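Oxidoreductase (Methanosarcina mazei, PDB 3KA7) binds flavin-adenine dinucleotide and is probably an oxidoreductase of the flavin-containing amine oxidoreductase family. Local coordinates at residues Trp374-Ala379 and Gly406-Gly411; Leu248-Thr253 and Asp399-Lys404; Gly37-Leu42 and His55-Gly60. One frame throughout, in Å; residues are numbered along the deposited sequence.

Contact 1 of 3, residues Trp374-Ala379 and Gly406-Gly411; sequences WPVNRA and GIEVEG. With FAD (flavin-adenine dinucleotide), chain B.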
loop_
_atom_site.group_PDB
_atom_site.type_symbol
_atom_site.label_atom_id
_atom_site.label_comp_id
_atom_site.label_asym_id
_atom_site.label_seq_id
_atom_site.Cartn_x
_atom_site.Cartn_y
_atom_site.Cartn_z
ATOM N N TRP A 374 2.563 -0.560 13.055
ATOM C CA TRP A 374 2.260 0.548 12.148
ATOM C C TRP A 374 3.159 0.339 10.935
ATOM O O TRP A 374 4.149 1.054 10.737
ATOM C CB TRP A 374 2.560 1.887 12.837
ATOM C CG TRP A 374 1.929 3.138 12.247
ATOM C CD1 TRP A 374 2.585 4.182 11.669
ATOM C CD2 TRP A 374 0.534 3.494 12.242
ATOM N NE1 TRP A 374 1.692 5.160 11.288
ATOM C CE2 TRP A 374 0.428 4.759 11.626
ATOM C CE3 TRP A 374 -0.628 2.861 12.680
ATOM C CZ2 TRP A 374 -0.800 5.409 11.448
ATOM C CZ3 TRP A 374 -1.853 3.508 12.500
ATOM C CH2 TRP A 374 -1.924 4.763 11.885
ATOM N N PRO A 375 2.838 -0.685 10.136
ATOM C CA PRO A 375 3.740 -1.202 9.108
ATOM C C PRO A 375 3.446 -0.630 7.732
ATOM O O PRO A 375 2.605 0.251 7.589
ATOM C CB PRO A 375 3.384 -2.685 9.084
ATOM C CG PRO A 375 1.874 -2.666 9.328
ATOM C CD PRO A 375 1.625 -1.509 10.271
ATOM N N VAL A 376 4.146 -1.138 6.726
ATOM C CA VAL A 376 3.733 -0.876 5.358
ATOM C C VAL A 376 2.401 -1.569 5.068
ATOM O O VAL A 376 1.449 -0.900 4.689
ATOM C CB VAL A 376 4.793 -1.264 4.333
ATOM C CG1 VAL A 376 4.226 -1.093 2.932
ATOM C CG2 VAL A 376 6.045 -0.390 4.523
ATOM N N ASN A 377 2.335 -2.897 5.243
ATOM C CA ASN A 377 1.055 -3.644 5.232
ATOM C C ASN A 377 0.986 -4.537 6.460
ATOM O O ASN A 377 1.999 -5.075 6.862
ATOM C CB ASN A 377 0.963 -4.586 4.026
ATOM C CG ASN A 377 0.707 -3.861 2.711
ATOM O OD1 ASN A 377 0.301 -2.689 2.676
ATOM N ND2 ASN A 377 0.938 -4.568 1.616
ATOM N N ARG A 378 -0.198 -4.719 7.033
ATOM C CA ARG A 378 -0.354 -5.616 8.192
ATOM C C ARG A 378 -0.185 -7.092 7.837
ATOM O O ARG A 378 0.179 -7.913 8.693
ATOM C CB ARG A 378 -1.704 -5.345 8.884
ATOM C CG ARG A 378 -1.768 -3.939 9.452
ATOM C CD ARG A 378 -2.832 -3.800 10.547
ATOM N NE ARG A 378 -2.608 -2.571 11.311
ATOM C CZ ARG A 378 -3.061 -1.412 10.905
ATOM N NH1 ARG A 378 -3.738 -1.399 9.770
ATOM N NH2 ARG A 378 -2.842 -0.286 11.587
ATOM N N ALA A 379 -0.456 -7.430 6.580
ATOM C CA ALA A 379 -0.203 -8.770 6.056
ATOM C C ALA A 379 0.577 -8.612 4.761
ATOM O O ALA A 379 0.167 -7.849 3.873
ATOM C CB ALA A 379 -1.508 -9.484 5.783
ATOM N N GLY A 406 -4.464 -7.291 -5.663
ATOM C CA GLY A 406 -4.430 -5.820 -5.648
ATOM C C GLY A 406 -3.199 -5.274 -4.935
ATOM O O GLY A 406 -2.891 -5.697 -3.817
ATOM N N ILE A 407 -2.481 -4.354 -5.579
ATOM C CA ILE A 407 -1.329 -3.707 -4.948
ATOM C C ILE A 407 -1.853 -2.733 -3.890
ATOM O O ILE A 407 -2.695 -1.885 -4.202
ATOM C CB ILE A 407 -0.522 -2.892 -5.985
ATOM C CG1 ILE A 407 0.096 -3.798 -7.048
ATOM C CG2 ILE A 407 0.574 -2.088 -5.314
ATOM C CD1 ILE A 407 0.869 -3.023 -8.133
ATOM N N GLU A 408 -1.392 -2.869 -2.647
ATOM C CA GLU A 408 -1.608 -1.831 -1.629
ATOM C C GLU A 408 -3.080 -1.416 -1.489
ATOM O O GLU A 408 -3.931 -2.267 -1.259
ATOM C CB GLU A 408 -0.715 -0.616 -1.910
ATOM C CG GLU A 408 0.791 -0.924 -2.061
ATOM C CD GLU A 408 1.467 -1.311 -0.750
ATOM O OE1 GLU A 408 0.855 -1.146 0.333
ATOM O OE2 GLU A 408 2.629 -1.774 -0.799
ATOM N N VAL A 409 -3.396 -0.129 -1.640
ATOM C CA VAL A 409 -4.805 0.283 -1.433
ATOM C C VAL A 409 -5.817 -0.276 -2.440
ATOM O O VAL A 409 -7.013 -0.309 -2.159
ATOM C CB VAL A 409 -4.998 1.812 -1.252
ATOM C CG1 VAL A 409 -4.155 2.310 -0.071
ATOM C CG2 VAL A 409 -4.664 2.570 -2.530
ATOM N N GLU A 410 -5.348 -0.726 -3.599
ATOM C CA GLU A 410 -6.243 -1.404 -4.533
ATOM C C GLU A 410 -6.704 -2.720 -3.887
ATOM O O GLU A 410 -7.884 -3.092 -3.950
ATOM C CB GLU A 410 -5.553 -1.648 -5.884
ATOM C CG GLU A 410 -4.882 -0.419 -6.504
ATOM C CD GLU A 410 -5.844 0.696 -6.904
ATOM O OE1 GLU A 410 -7.080 0.532 -6.758
ATOM O OE2 GLU A 410 -5.348 1.745 -7.378
ATOM N N GLY A 411 -5.772 -3.407 -3.230
ATOM C CA GLY A 411 -6.129 -4.586 -2.454
ATOM C C GLY A 411 -7.048 -4.257 -1.297
ATOM O O GLY A 411 -7.960 -5.014 -0.991
HETATM P PA FAD B . -4.991 1.929 8.682
HETATM O O1A FAD B . -4.183 0.835 9.329
HETATM O O2A FAD B . -4.215 2.992 7.939
HETATM O O5B FAD B . -5.901 2.640 9.796
HETATM C C5B FAD B . -6.254 1.932 10.978
HETATM C C4B FAD B . -6.876 2.999 11.885
HETATM O O4B FAD B . -7.375 2.432 13.080
HETATM C C3B FAD B . -5.838 4.053 12.278
HETATM O O3B FAD B . -6.299 5.352 11.936
HETATM C C2B FAD B . -5.703 3.885 13.793
HETATM O O2B FAD B . -5.431 5.100 14.466
HETATM C C1B FAD B . -7.051 3.285 14.174
HETATM N N9A FAD B . -7.045 2.457 15.387
HETATM C C8A FAD B . -6.125 1.515 15.802
HETATM N N7A FAD B . -6.583 0.960 16.962
HETATM C C5A FAD B . -7.773 1.547 17.265
HETATM C C6A FAD B . -8.656 1.393 18.324
HETATM N N6A FAD B . -8.458 0.437 19.226
HETATM N N1A FAD B . -9.807 2.154 18.354
HETATM C C2A FAD B . -10.084 3.070 17.359
HETATM N N3A FAD B . -9.202 3.228 16.311
HETATM C C4A FAD B . -8.071 2.476 16.284
HETATM N N1 FAD B . -0.484 2.340 -0.507
HETATM C C2 FAD B . -0.765 2.748 -1.800
HETATM O O2 FAD B . -1.807 2.368 -2.352
HETATM N N3 FAD B . 0.140 3.557 -2.469
HETATM C C4 FAD B . 1.318 3.957 -1.861
HETATM O O4 FAD B . 2.126 4.675 -2.449
HETATM C C4X FAD B . 1.604 3.544 -0.568
HETATM N N5 FAD B . 2.792 3.926 0.040
HETATM C C5X FAD B . 3.054 3.517 1.337
HETATM C C6 FAD B . 4.235 3.905 1.969
HETATM C C7 FAD B . 4.493 3.514 3.277
HETATM C C7M FAD B . 5.781 3.947 3.933
HETATM C C8 FAD B . 3.564 2.727 3.944
HETATM C C8M FAD B . 3.808 2.277 5.355
HETATM C C9 FAD B . 2.387 2.327 3.314
HETATM C C9A FAD B . 2.126 2.729 2.008
HETATM N N10 FAD B . 0.954 2.332 1.378
HETATM C C10 FAD B . 0.688 2.741 0.100
HETATM C "C1'" FAD B . -0.013 1.408 2.042
HETATM C "C2'" FAD B . -1.171 2.233 2.615
HETATM O "O2'" FAD B . -0.651 3.366 3.305
HETATM C "C3'" FAD B . -1.987 1.355 3.560
HETATM O "O3'" FAD B . -2.234 0.100 2.935
HETATM C "C4'" FAD B . -3.333 1.928 3.992
HETATM O "O4'" FAD B . -3.227 3.267 4.430
HETATM C "C5'" FAD B . -3.813 1.080 5.164
HETATM O "O5'" FAD B . -5.168 1.391 5.378
HETATM P P FAD B . -6.046 0.505 6.361
HETATM O O1P FAD B . -7.452 0.426 5.819
HETATM O O2P FAD B . -5.400 -0.833 6.658
HETATM O O3P FAD B . -6.152 1.325 7.741
#

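Contact 2 of 3, residues Leu248-Thr253 and Asp399-Lys404; sequences LGHAAT and DGAKGK. With FAD (flavin-adenine dinucleotide), chain B.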
loop_
_atom_site.group_PDB
_atom_site.type_symbol
_atom_site.label_atom_id
_atom_site.label_comp_id
_atom_site.label_asym_id
_atom_site.label_seq_id
_atom_site.Cartn_x
_atom_site.Cartn_y
_atom_site.Cartn_z
ATOM N N LEU A 248 -8.729 -2.713 11.898
ATOM C CA LEU A 248 -7.490 -2.811 12.692
ATOM C C LEU A 248 -6.573 -3.972 12.291
ATOM O O LEU A 248 -5.448 -4.086 12.807
ATOM C CB LEU A 248 -7.839 -2.927 14.188
ATOM C CG LEU A 248 -8.705 -1.809 14.781
ATOM C CD1 LEU A 248 -8.753 -2.024 16.290
ATOM C CD2 LEU A 248 -8.168 -0.401 14.474
ATOM N N GLY A 249 -7.045 -4.815 11.375
ATOM C CA GLY A 249 -6.362 -6.073 11.017
ATOM C C GLY A 249 -6.735 -7.193 11.978
ATOM O O GLY A 249 -7.168 -6.935 13.099
ATOM N N HIS A 250 -6.552 -8.438 11.551
ATOM C CA HIS A 250 -6.979 -9.581 12.365
ATOM C C HIS A 250 -6.280 -9.662 13.723
ATOM O O HIS A 250 -6.913 -9.970 14.729
ATOM C CB HIS A 250 -6.784 -10.896 11.614
ATOM C CG HIS A 250 -7.787 -11.123 10.529
ATOM N ND1 HIS A 250 -9.074 -11.553 10.782
ATOM C CD2 HIS A 250 -7.695 -10.971 9.188
ATOM C CE1 HIS A 250 -9.730 -11.667 9.641
ATOM N NE2 HIS A 250 -8.918 -11.318 8.658
ATOM N N ALA A 251 -4.977 -9.418 13.767
ATOM C CA ALA A 251 -4.282 -9.531 15.058
ATOM C C ALA A 251 -4.875 -8.616 16.140
ATOM O O ALA A 251 -5.184 -9.058 17.257
ATOM C CB ALA A 251 -2.802 -9.256 14.893
ATOM N N ALA A 252 -5.020 -7.338 15.807
ATOM C CA ALA A 252 -5.540 -6.370 16.733
ATOM C C ALA A 252 -7.022 -6.629 17.009
ATOM O O ALA A 252 -7.496 -6.431 18.114
ATOM C CB ALA A 252 -5.326 -4.953 16.195
ATOM N N THR A 253 -7.752 -7.075 15.994
ATOM C CA THR A 253 -9.157 -7.414 16.172
ATOM C C THR A 253 -9.329 -8.585 17.139
ATOM O O THR A 253 -10.234 -8.578 17.971
ATOM C CB THR A 253 -9.822 -7.731 14.828
ATOM O OG1 THR A 253 -9.705 -6.583 13.958
ATOM C CG2 THR A 253 -11.302 -8.073 15.040
ATOM N N ASP A 399 -5.397 -3.234 5.122
ATOM C CA ASP A 399 -4.300 -3.921 4.455
ATOM C C ASP A 399 -3.812 -5.181 5.182
ATOM O O ASP A 399 -2.802 -5.776 4.795
ATOM C CB ASP A 399 -3.173 -2.952 4.037
ATOM C CG ASP A 399 -2.303 -2.482 5.204
ATOM O OD1 ASP A 399 -2.434 -2.998 6.343
ATOM O OD2 ASP A 399 -1.483 -1.576 4.969
ATOM N N GLY A 400 -4.545 -5.587 6.211
ATOM C CA GLY A 400 -4.349 -6.902 6.834
ATOM C C GLY A 400 -5.341 -7.913 6.298
ATOM O O GLY A 400 -5.333 -9.087 6.689
ATOM N N ALA A 401 -6.204 -7.448 5.395
ATOM C CA ALA A 401 -7.192 -8.314 4.747
ATOM C C ALA A 401 -7.469 -7.826 3.329
ATOM O O ALA A 401 -8.611 -7.500 2.993
ATOM C CB ALA A 401 -8.476 -8.344 5.548
ATOM N N LYS A 402 -6.432 -7.780 2.507
ATOM C CA LYS A 402 -6.553 -7.276 1.123
ATOM C C LYS A 402 -7.114 -8.336 0.191
ATOM O O LYS A 402 -6.868 -9.537 0.383
ATOM C CB LYS A 402 -5.191 -6.836 0.592
ATOM C CG LYS A 402 -4.521 -5.758 1.438
ATOM C CD LYS A 402 -3.223 -5.247 0.810
ATOM C CE LYS A 402 -2.133 -6.322 0.813
ATOM N NZ LYS A 402 -1.877 -6.890 2.201
ATOM N N GLY A 403 -7.855 -7.889 -0.825
ATOM C CA GLY A 403 -8.244 -8.770 -1.928
ATOM C C GLY A 403 -7.023 -9.257 -2.679
ATOM O O GLY A 403 -6.075 -8.504 -2.908
ATOM N N LYS A 404 -7.031 -10.526 -3.071
ATOM C CA LYS A 404 -5.861 -11.085 -3.741
ATOM C C LYS A 404 -5.549 -10.342 -5.032
ATOM O O LYS A 404 -6.440 -10.040 -5.823
ATOM C CB LYS A 404 -6.056 -12.579 -4.027
ATOM C CG LYS A 404 -6.213 -13.427 -2.787
ATOM C CD LYS A 404 -6.307 -14.905 -3.132
ATOM C CE LYS A 404 -6.808 -15.681 -1.936
ATOM N NZ LYS A 404 -5.932 -16.838 -1.647
HETATM P PA FAD B . -4.991 1.929 8.682
HETATM O O1A FAD B . -4.183 0.835 9.329
HETATM O O2A FAD B . -4.215 2.992 7.939
HETATM O O5B FAD B . -5.901 2.640 9.796
HETATM C C5B FAD B . -6.254 1.932 10.978
HETATM C C4B FAD B . -6.876 2.999 11.885
HETATM O O4B FAD B . -7.375 2.432 13.080
HETATM C C3B FAD B . -5.838 4.053 12.278
HETATM O O3B FAD B . -6.299 5.352 11.936
HETATM C C2B FAD B . -5.703 3.885 13.793
HETATM O O2B FAD B . -5.431 5.100 14.466
HETATM C C1B FAD B . -7.051 3.285 14.174
HETATM N N9A FAD B . -7.045 2.457 15.387
HETATM C C8A FAD B . -6.125 1.515 15.802
HETATM N N7A FAD B . -6.583 0.960 16.962
HETATM C C5A FAD B . -7.773 1.547 17.265
HETATM C C6A FAD B . -8.656 1.393 18.324
HETATM N N6A FAD B . -8.458 0.437 19.226
HETATM N N1A FAD B . -9.807 2.154 18.354
HETATM C C2A FAD B . -10.084 3.070 17.359
HETATM N N3A FAD B . -9.202 3.228 16.311
HETATM C C4A FAD B . -8.071 2.476 16.284
HETATM N N1 FAD B . -0.484 2.340 -0.507
HETATM C C2 FAD B . -0.765 2.748 -1.800
HETATM O O2 FAD B . -1.807 2.368 -2.352
HETATM N N3 FAD B . 0.140 3.557 -2.469
HETATM C C4 FAD B . 1.318 3.957 -1.861
HETATM O O4 FAD B . 2.126 4.675 -2.449
HETATM C C4X FAD B . 1.604 3.544 -0.568
HETATM N N5 FAD B . 2.792 3.926 0.040
HETATM C C5X FAD B . 3.054 3.517 1.337
HETATM C C6 FAD B . 4.235 3.905 1.969
HETATM C C7 FAD B . 4.493 3.514 3.277
HETATM C C7M FAD B . 5.781 3.947 3.933
HETATM C C8 FAD B . 3.564 2.727 3.944
HETATM C C8M FAD B . 3.808 2.277 5.355
HETATM C C9 FAD B . 2.387 2.327 3.314
HETATM C C9A FAD B . 2.126 2.729 2.008
HETATM N N10 FAD B . 0.954 2.332 1.378
HETATM C C10 FAD B . 0.688 2.741 0.100
HETATM C "C1'" FAD B . -0.013 1.408 2.042
HETATM C "C2'" FAD B . -1.171 2.233 2.615
HETATM O "O2'" FAD B . -0.651 3.366 3.305
HETATM C "C3'" FAD B . -1.987 1.355 3.560
HETATM O "O3'" FAD B . -2.234 0.100 2.935
HETATM C "C4'" FAD B . -3.333 1.928 3.992
HETATM O "O4'" FAD B . -3.227 3.267 4.430
HETATM C "C5'" FAD B . -3.813 1.080 5.164
HETATM O "O5'" FAD B . -5.168 1.391 5.378
HETATM P P FAD B . -6.046 0.505 6.361
HETATM O O1P FAD B . -7.452 0.426 5.819
HETATM O O2P FAD B . -5.400 -0.833 6.658
HETATM O O3P FAD B . -6.152 1.325 7.741
HETATM O O HOH W 1 -4.901 -8.883 9.436
#

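Contact 3 of 3, residues Gly37-Leu42 and His55-Gly60; sequences GRFTNL and HMLPNG. With FAD (flavin-adenine dinucleotide), chain B.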
loop_
_atom_site.group_PDB
_atom_site.type_symbol
_atom_site.label_atom_id
_atom_site.label_comp_id
_atom_site.label_asym_id
_atom_site.label_seq_id
_atom_site.Cartn_x
_atom_site.Cartn_y
_atom_site.Cartn_z
ATOM N N GLY A 37 -5.655 7.191 9.026
ATOM C CA GLY A 37 -4.664 6.159 9.326
ATOM C C GLY A 37 -3.385 6.410 8.536
ATOM O O GLY A 37 -2.859 7.525 8.534
ATOM N N ARG A 38 -2.888 5.374 7.867
ATOM C CA ARG A 38 -1.647 5.486 7.097
ATOM C C ARG A 38 -1.859 6.037 5.683
ATOM O O ARG A 38 -0.993 5.893 4.822
ATOM C CB ARG A 38 -0.920 4.136 7.069
ATOM C CG ARG A 38 -0.343 3.750 8.444
ATOM C CD ARG A 38 0.151 2.288 8.479
ATOM N NE ARG A 38 -0.993 1.384 8.533
ATOM C CZ ARG A 38 -1.115 0.286 7.805
ATOM N NH1 ARG A 38 -0.157 -0.064 6.950
ATOM N NH2 ARG A 38 -2.213 -0.445 7.906
ATOM N N PHE A 39 -2.996 6.691 5.462
ATOM C CA PHE A 39 -3.314 7.241 4.145
ATOM C C PHE A 39 -3.872 8.659 4.246
ATOM O O PHE A 39 -4.956 8.949 3.726
ATOM C CB PHE A 39 -4.339 6.353 3.432
ATOM C CG PHE A 39 -4.337 6.493 1.916
ATOM C CD1 PHE A 39 -3.460 5.758 1.142
ATOM C CD2 PHE A 39 -5.238 7.332 1.276
ATOM C CE1 PHE A 39 -3.463 5.869 -0.247
ATOM C CE2 PHE A 39 -5.249 7.453 -0.104
ATOM C CZ PHE A 39 -4.363 6.726 -0.870
ATOM N N THR A 40 -3.151 9.540 4.920
ATOM C CA THR A 40 -3.578 10.936 4.956
ATOM C C THR A 40 -2.356 11.851 4.990
ATOM O O THR A 40 -1.223 11.382 4.920
ATOM C CB THR A 40 -4.520 11.213 6.127
ATOM O OG1 THR A 40 -5.155 12.493 5.940
ATOM C CG2 THR A 40 -3.751 11.183 7.421
ATOM N N ASN A 41 -2.581 13.156 5.072
ATOM C CA ASN A 41 -1.465 14.095 4.942
ATOM C C ASN A 41 -0.890 14.472 6.298
ATOM O O ASN A 41 -1.583 14.411 7.312
ATOM C CB ASN A 41 -1.899 15.369 4.205
ATOM C CG ASN A 41 -2.219 15.127 2.741
ATOM O OD1 ASN A 41 -2.412 13.987 2.307
ATOM N ND2 ASN A 41 -2.287 16.207 1.971
ATOM N N LEU A 42 0.377 14.858 6.308
ATOM C CA LEU A 42 1.010 15.394 7.499
ATOM C C LEU A 42 1.675 16.696 7.095
ATOM O O LEU A 42 2.559 16.696 6.243
ATOM C CB LEU A 42 2.056 14.426 8.040
ATOM C CG LEU A 42 3.173 15.093 8.844
ATOM C CD1 LEU A 42 2.626 15.615 10.155
ATOM C CD2 LEU A 42 4.321 14.126 9.089
ATOM N N HIS A 55 1.182 9.271 -1.534
ATOM C CA HIS A 55 0.282 10.147 -2.320
ATOM C C HIS A 55 -0.007 9.601 -3.721
ATOM O O HIS A 55 -0.133 10.364 -4.692
ATOM C CB HIS A 55 0.875 11.553 -2.429
ATOM C CG HIS A 55 0.855 12.319 -1.138
ATOM N ND1 HIS A 55 1.899 13.124 -0.729
ATOM C CD2 HIS A 55 -0.085 12.399 -0.169
ATOM C CE1 HIS A 55 1.597 13.670 0.437
ATOM N NE2 HIS A 55 0.401 13.245 0.798
HETATM N N MSE A 56 -0.122 8.280 -3.827
HETATM C CA MSE A 56 -0.232 7.643 -5.129
HETATM C C MSE A 56 -1.122 6.409 -5.055
HETATM O O MSE A 56 -1.078 5.670 -4.061
HETATM C CB MSE A 56 1.179 7.283 -5.623
HETATM C CG MSE A 56 1.259 6.734 -7.027
HETATM SE SE MSE A 56 3.105 6.542 -7.578
HETATM C CE MSE A 56 3.267 8.277 -8.476
ATOM N N LEU A 57 -1.950 6.211 -6.085
ATOM C CA LEU A 57 -2.768 5.003 -6.236
ATOM C C LEU A 57 -2.107 4.071 -7.254
ATOM O O LEU A 57 -1.740 4.506 -8.352
ATOM C CB LEU A 57 -4.177 5.349 -6.732
ATOM C CG LEU A 57 -5.038 6.279 -5.866
ATOM C CD1 LEU A 57 -6.451 6.414 -6.444
ATOM C CD2 LEU A 57 -5.095 5.799 -4.439
ATOM N N PRO A 58 -1.947 2.790 -6.895
ATOM C CA PRO A 58 -1.266 1.839 -7.773
ATOM C C PRO A 58 -1.901 1.727 -9.168
ATOM O O PRO A 58 -1.182 1.563 -10.172
ATOM C CB PRO A 58 -1.390 0.518 -7.008
ATOM C CG PRO A 58 -1.397 0.945 -5.578
ATOM C CD PRO A 58 -2.246 2.201 -5.575
ATOM N N ASN A 59 -3.227 1.807 -9.239
ATOM C CA ASN A 59 -3.908 1.738 -10.533
ATOM C C ASN A 59 -4.573 3.056 -10.931
ATOM O O ASN A 59 -5.458 3.082 -11.799
ATOM C CB ASN A 59 -4.928 0.597 -10.560
ATOM C CG ASN A 59 -4.295 -0.778 -10.435
ATOM O OD1 ASN A 59 -4.542 -1.491 -9.467
ATOM N ND2 ASN A 59 -3.510 -1.179 -11.437
ATOM N N GLY A 60 -4.161 4.140 -10.280
ATOM C CA GLY A 60 -4.564 5.492 -10.682
ATOM C C GLY A 60 -6.066 5.660 -10.769
ATOM O O GLY A 60 -6.797 5.199 -9.890
HETATM P PA FAD B . -4.991 1.929 8.682
HETATM O O1A FAD B . -4.183 0.835 9.329
HETATM O O2A FAD B . -4.215 2.992 7.939
HETATM O O5B FAD B . -5.901 2.640 9.796
HETATM C C5B FAD B . -6.254 1.932 10.978
HETATM C C4B FAD B . -6.876 2.999 11.885
HETATM O O4B FAD B . -7.375 2.432 13.080
HETATM C C3B FAD B . -5.838 4.053 12.278
HETATM O O3B FAD B . -6.299 5.352 11.936
HETATM C C2B FAD B . -5.703 3.885 13.793
HETATM O O2B FAD B . -5.431 5.100 14.466
HETATM C C1B FAD B . -7.051 3.285 14.174
HETATM N N9A FAD B . -7.045 2.457 15.387
HETATM C C8A FAD B . -6.125 1.515 15.802
HETATM N N7A FAD B . -6.583 0.960 16.962
HETATM C C5A FAD B . -7.773 1.547 17.265
HETATM C C6A FAD B . -8.656 1.393 18.324
HETATM N N6A FAD B . -8.458 0.437 19.226
HETATM N N1A FAD B . -9.807 2.154 18.354
HETATM C C2A FAD B . -10.084 3.070 17.359
HETATM N N3A FAD B . -9.202 3.228 16.311
HETATM C C4A FAD B . -8.071 2.476 16.284
HETATM N N1 FAD B . -0.484 2.340 -0.507
HETATM C C2 FAD B . -0.765 2.748 -1.800
HETATM O O2 FAD B . -1.807 2.368 -2.352
HETATM N N3 FAD B . 0.140 3.557 -2.469
HETATM C C4 FAD B . 1.318 3.957 -1.861
HETATM O O4 FAD B . 2.126 4.675 -2.449
HETATM C C4X FAD B . 1.604 3.544 -0.568
HETATM N N5 FAD B . 2.792 3.926 0.040
HETATM C C5X FAD B . 3.054 3.517 1.337
HETATM C C6 FAD B . 4.235 3.905 1.969
HETATM C C7 FAD B . 4.493 3.514 3.277
HETATM C C7M FAD B . 5.781 3.947 3.933
HETATM C C8 FAD B . 3.564 2.727 3.944
HETATM C C8M FAD B . 3.808 2.277 5.355
HETATM C C9 FAD B . 2.387 2.327 3.314
HETATM C C9A FAD B . 2.126 2.729 2.008
HETATM N N10 FAD B . 0.954 2.332 1.378
HETATM C C10 FAD B . 0.688 2.741 0.100
HETATM C "C1'" FAD B . -0.013 1.408 2.042
HETATM C "C2'" FAD B . -1.171 2.233 2.615
HETATM O "O2'" FAD B . -0.651 3.366 3.305
HETATM C "C3'" FAD B . -1.987 1.355 3.560
HETATM O "O3'" FAD B . -2.234 0.100 2.935
HETATM C "C4'" FAD B . -3.333 1.928 3.992
HETATM O "O4'" FAD B . -3.227 3.267 4.430
HETATM C "C5'" FAD B . -3.813 1.080 5.164
HETATM O "O5'" FAD B . -5.168 1.391 5.378
HETATM P P FAD B . -6.046 0.505 6.361
HETATM O O1P FAD B . -7.452 0.426 5.819
HETATM O O2P FAD B . -5.400 -0.833 6.658
HETATM O O3P FAD B . -6.152 1.325 7.741
#

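Contact 1 of 3, residues Trp374-Ala379 and Gly406-Gly411
Glu408 lays its carboxylate across the side-chain amide of Asn377, the two flat groups turned 49° against each other. A bend at chi2 (-71°) folds the carboxylate over the same face of the flavin that Val376 covers, and OE1 ends 3.2 Å from FAD C1'. Val376 lays both methyls over the methylated ring: CG2 stands 3.6 Å from FAD C8M, and CG1 rests 3.9 Å from FAD C9. The same valine meets the glutamate only loosely, CG1 to OE2 at 4.1 Å. Replacing Glu408 with an alanine is likely to open a gap beside C1' and the Asn377 amide, and to cost the site a negative charge. Farther along the cofactor, Arg378 presents its guanidinium edge to FAD O1A, though NH1 is modelled too close for its distance to be trusted. Val409 N, in the first turn of helix 408-421, donates to FAD O2 at 3.0 Å, though the placing of O2 is less sure. A helix start at this carbonyl would be expected to favour negative charge on the N1-C2=O2 side of the flavin.

Contact 2 of 3, residues Leu248-Thr253 and Asp399-Lys404
His250 turns the edge of its ring to Gly400, CD2 lying 3.9 Å from Gly400 O, where two neighbouring strands of the parallel Rossmann-type sheet, 243-246 and 394-396, give way to the loops that follow them. This is the close-packed part of the contact. Gly249 CA and Gly400 CA face each other at 4.7 Å, and a CB on Gly400 would sit only 3.3 Å from Gly249 CA, so the absence of a side chain lets the loops come together. Ala401 CB adds a methyl 4.3 Å from His250 NE2. Both ring nitrogens are engaged elsewhere, ND1 with Tyr269 OH and NE2 with Gly386 O. Gly249 is also the N-cap residue of helix 250-256.

On the looser side one water does the joining: it accepts from His250 N at 2.7 Å and donates to Gly400 O at 2.8 Å, so a first-turn amide of the helix is satisfied by the water rather than by a direct hydrogen bond across the loops.

Both loops also reach FAD. Leu248 packs its methyl groups against the adenine. Asp399 N donates almost straight to FAD O2P, and Asp399 OD2 takes the ribityl hydroxyl O3' at 2.7 Å while forming a salt bridge with Arg38. Lys402, curled back by successive turns at chi3 and chi4, spans from Asp384 to Asp399 O. The helix start is tied down from within: Gly249 O accepts from Thr253 N and also from Thr253 OG1, the latter at 2.7 Å and 50° out of the carbonyl plane.

Contact 3 of 3, residues Gly37-Leu42 and His55-Gly60
The Gly-Gly-Arg sequence of flavin-containing amine oxidoreductases ends in Gly37-Leu42, which here packs against His55-Gly60, the loop beyond the hairpin 41-44/47-50. Two side-chain pairs join them. The edge of the Phe39 ring, at CZ, meets Leu57 CD2 at 3.8 Å, the side chains crossing at about a right angle; Val409 packs on both. Farther from the flavin, His55 NE2 makes a weak bond to Asn41 OD1, long at 3.3 Å and bent at 136°, with ring and amide planes 68° apart. That oxygen has a stronger donor in Lys196 N, and ND2 of the same amide donates to Gly193 O, which fixes its rotation.

Around this small core both segments grip FAD. Arg38 N points straight at the phosphate oxygen O2A (2.7 Å), where a CB on Gly37 would collide. A turn at chi3 (-75°) carries the guanidinium over FAD C5', one face toward that carbon, and its edge meets the pyrophosphate. Arg38 NH2 bonds to FAD O1A at 2.7 Å. Arg38 NE is a weak second donor to the same oxygen. At the flavin end, the backbone carbonyl of Met56, a selenomethionine, receives a weak hydrogen bond from FAD N3, with 2.9 Å between Met56 O and N3.

All three contacts are buried and border FAD, yet each meets a different mixture of its parts. Contact 1, its centre about 4 Å from the centre of the chain, brings an amide and a methyl up to a carboxylate and spans flavin and pyrophosphate; contact 3, centred about 8 Å from that point, combines an apolar pair with a weak polar one. Contact 2, centred about 13 Å from it, relies on bare backbone and a water, and its segments include the exposed Ala251 and Lys404. Contacts 1 and 2 share the connection from strand 394-396 into helix 408-421 and are stitched by Arg378 N to Asp399 OD1. Glu410 OE2, taking Asn59 N, ties contact 1 to contact 3. Arg38 and Arg378 both reach toward FAD O1A, the Arg378 approach being less sure.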